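Local structure of protein ninB (Enterobacteria phage lambda, 1PC6) at residues 78-83 against 113-118. The protein probably acts as a recombination mediator in phage lambda, with functions resembling those of the host RecFOR proteins in initiating genetic exchange. Sequence-based numbering, arbitrary orientation.
Sequences AALKQQ and LELIQA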
loop_
_atom_site.group_PDB
_atom_site.type_symbol
_atom_site.label_atom_id
_atom_site.label_comp_id
_atom_site.label_asym_id
_atom_site.label_seq_id
_atom_site.Cartn_x
_atom_site.Cartn_y
_atom_site.Cartn_z
ATOM N N ALA A 78 -12.462 2.582 10.337
ATOM C CA ALA A 78 -13.564 1.833 10.924
ATOM C C ALA A 78 -14.711 2.756 11.296
ATOM O O ALA A 78 -15.866 2.351 11.276
ATOM C CB ALA A 78 -13.089 1.084 12.153
ATOM N N ALA A 79 -14.384 3.996 11.638
ATOM C CA ALA A 79 -15.384 4.995 12.030
ATOM C C ALA A 79 -16.227 5.509 10.854
ATOM O O ALA A 79 -17.296 6.087 11.049
ATOM C CB ALA A 79 -14.698 6.171 12.734
ATOM N N LEU A 80 -15.741 5.298 9.636
ATOM C CA LEU A 80 -16.459 5.740 8.451
ATOM C C LEU A 80 -17.178 4.592 7.752
ATOM O O LEU A 80 -18.372 4.691 7.440
ATOM C CB LEU A 80 -15.506 6.421 7.456
ATOM C CG LEU A 80 -14.952 7.829 7.737
ATOM C CD1 LEU A 80 -15.914 8.593 8.673
ATOM C CD2 LEU A 80 -13.553 7.745 8.340
ATOM N N LYS A 81 -16.457 3.502 7.510
ATOM C CA LYS A 81 -17.042 2.356 6.836
ATOM C C LYS A 81 -16.900 1.105 7.689
ATOM O O LYS A 81 -15.803 0.798 8.167
ATOM C CB LYS A 81 -16.358 2.155 5.484
ATOM C CG LYS A 81 -15.604 3.396 4.982
ATOM C CD LYS A 81 -15.699 3.582 3.454
ATOM C CE LYS A 81 -15.190 2.362 2.680
ATOM N NZ LYS A 81 -15.708 2.306 1.273
ATOM N N GLN A 82 -18.012 0.393 7.880
ATOM C CA GLN A 82 -18.032 -0.837 8.676
ATOM C C GLN A 82 -17.036 -1.847 8.171
ATOM O O GLN A 82 -16.929 -2.070 6.971
ATOM C CB GLN A 82 -19.402 -1.500 8.636
ATOM C CG GLN A 82 -20.531 -0.661 9.170
ATOM C CD GLN A 82 -21.637 -1.524 9.742
ATOM O OE1 GLN A 82 -22.046 -2.508 9.121
ATOM N NE2 GLN A 82 -22.128 -1.164 10.932
ATOM N N GLN A 83 -16.322 -2.476 9.092
ATOM C CA GLN A 83 -15.340 -3.476 8.714
ATOM C C GLN A 83 -16.062 -4.711 8.209
ATOM O O GLN A 83 -17.063 -5.100 8.798
ATOM C CB GLN A 83 -14.488 -3.848 9.922
ATOM C CG GLN A 83 -13.641 -2.717 10.442
ATOM C CD GLN A 83 -12.594 -3.201 11.410
ATOM O OE1 GLN A 83 -12.916 -3.711 12.481
ATOM N NE2 GLN A 83 -11.330 -3.054 11.037
ATOM N N LEU A 113 -9.420 12.200 6.252
ATOM C CA LEU A 113 -8.478 13.224 6.687
ATOM C C LEU A 113 -9.137 14.224 7.631
ATOM O O LEU A 113 -8.498 14.740 8.555
ATOM C CB LEU A 113 -7.901 13.965 5.469
ATOM C CG LEU A 113 -6.793 13.309 4.632
ATOM C CD1 LEU A 113 -6.497 14.168 3.430
ATOM C CD2 LEU A 113 -5.530 13.144 5.462
ATOM N N GLU A 114 -10.416 14.504 7.386
ATOM C CA GLU A 114 -11.176 15.440 8.217
ATOM C C GLU A 114 -11.368 14.810 9.597
ATOM O O GLU A 114 -11.175 15.460 10.637
ATOM C CB GLU A 114 -12.546 15.747 7.561
ATOM N N LEU A 115 -11.743 13.536 9.592
ATOM C CA LEU A 115 -11.941 12.809 10.828
ATOM C C LEU A 115 -10.647 12.857 11.636
ATOM O O LEU A 115 -10.632 13.315 12.787
ATOM C CB LEU A 115 -12.308 11.362 10.534
ATOM C CG LEU A 115 -12.649 10.558 11.784
ATOM C CD1 LEU A 115 -13.715 11.275 12.576
ATOM C CD2 LEU A 115 -13.118 9.179 11.386
ATOM N N ILE A 116 -9.558 12.388 11.027
ATOM C CA ILE A 116 -8.263 12.385 11.693
ATOM C C ILE A 116 -7.883 13.762 12.240
ATOM O O ILE A 116 -7.426 13.883 13.377
ATOM C CB ILE A 116 -7.154 11.927 10.746
ATOM C CG1 ILE A 116 -7.568 10.636 10.040
ATOM C CG2 ILE A 116 -5.869 11.721 11.540
ATOM C CD1 ILE A 116 -6.520 10.118 9.090
ATOM N N GLN A 117 -8.075 14.800 11.432
ATOM C CA GLN A 117 -7.737 16.162 11.847
ATOM C C GLN A 117 -8.627 16.621 12.994
ATOM O O GLN A 117 -8.149 17.224 13.953
ATOM C CB GLN A 117 -7.858 17.129 10.652
ATOM N N ALA A 118 -9.922 16.328 12.892
ATOM C CA ALA A 118 -10.883 16.705 13.926
ATOM C C ALA A 118 -10.586 15.973 15.245
ATOM O O ALA A 118 -10.580 16.579 16.325
ATOM C CB ALA A 118 -12.296 16.387 13.452
#
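Leu115 extends one methyl, CD2, into the angle between Ala79 and Leu80, and the whole contact turns on that methyl. Leu115 CD2 lies 3.7 Å from Ala79 CB and 3.4 Å from Leu80 CD2, with the lines to these two carbons nearly at right angles, so one methyl touches two neighbouring side chains from different directions. The two leucines meet tip to tip. Leu80 offers both prongs of its fork, Leu80 CD1 standing 3.9 Å from Leu115 CD2, whereas the other methyl of Leu115, CD1, is turned farther off. Torsions explain the reach: CG of Leu115 is anti to the backbone N (chi1 -175°), and with chi2 at 53° CD2 continues the extended chain and becomes the foremost atom. Leu80 holds CG beside its own backbone N, anti to the carbonyl carbon (chi1 -73°), on a side chain whose first bond already points at helix 106-122, so that both methyls end near Leu115 CD2. Ala79 adds just its CB, on a bond directed at the same helix; the CA atoms of Ala79 and Leu115 are 8.6 Å apart. No hydrogen bond crosses, and the apolar patch is small, burying 111 Å² in all near the surface of the protein. Beside it, Lys81 NZ forms a salt bridge with Glu108, a polar link between the chain just after Leu80 and helix 106-122. The contact joins the C-terminal part of helix 69-80 to helix 106-122. Leu115 also touches Phe76, one turn back on helix 69-80, while Ile116 packs on Phe76 and on helix 43-59. Ala79 further meets Leu89 of the second subunit, and beyond Leu80 the chain leads into the antiparallel hairpin of strands 84-87 and 94-97; just before it, Gln83 OE1 accepts a hydrogen bond from Val96 N of the second subunit.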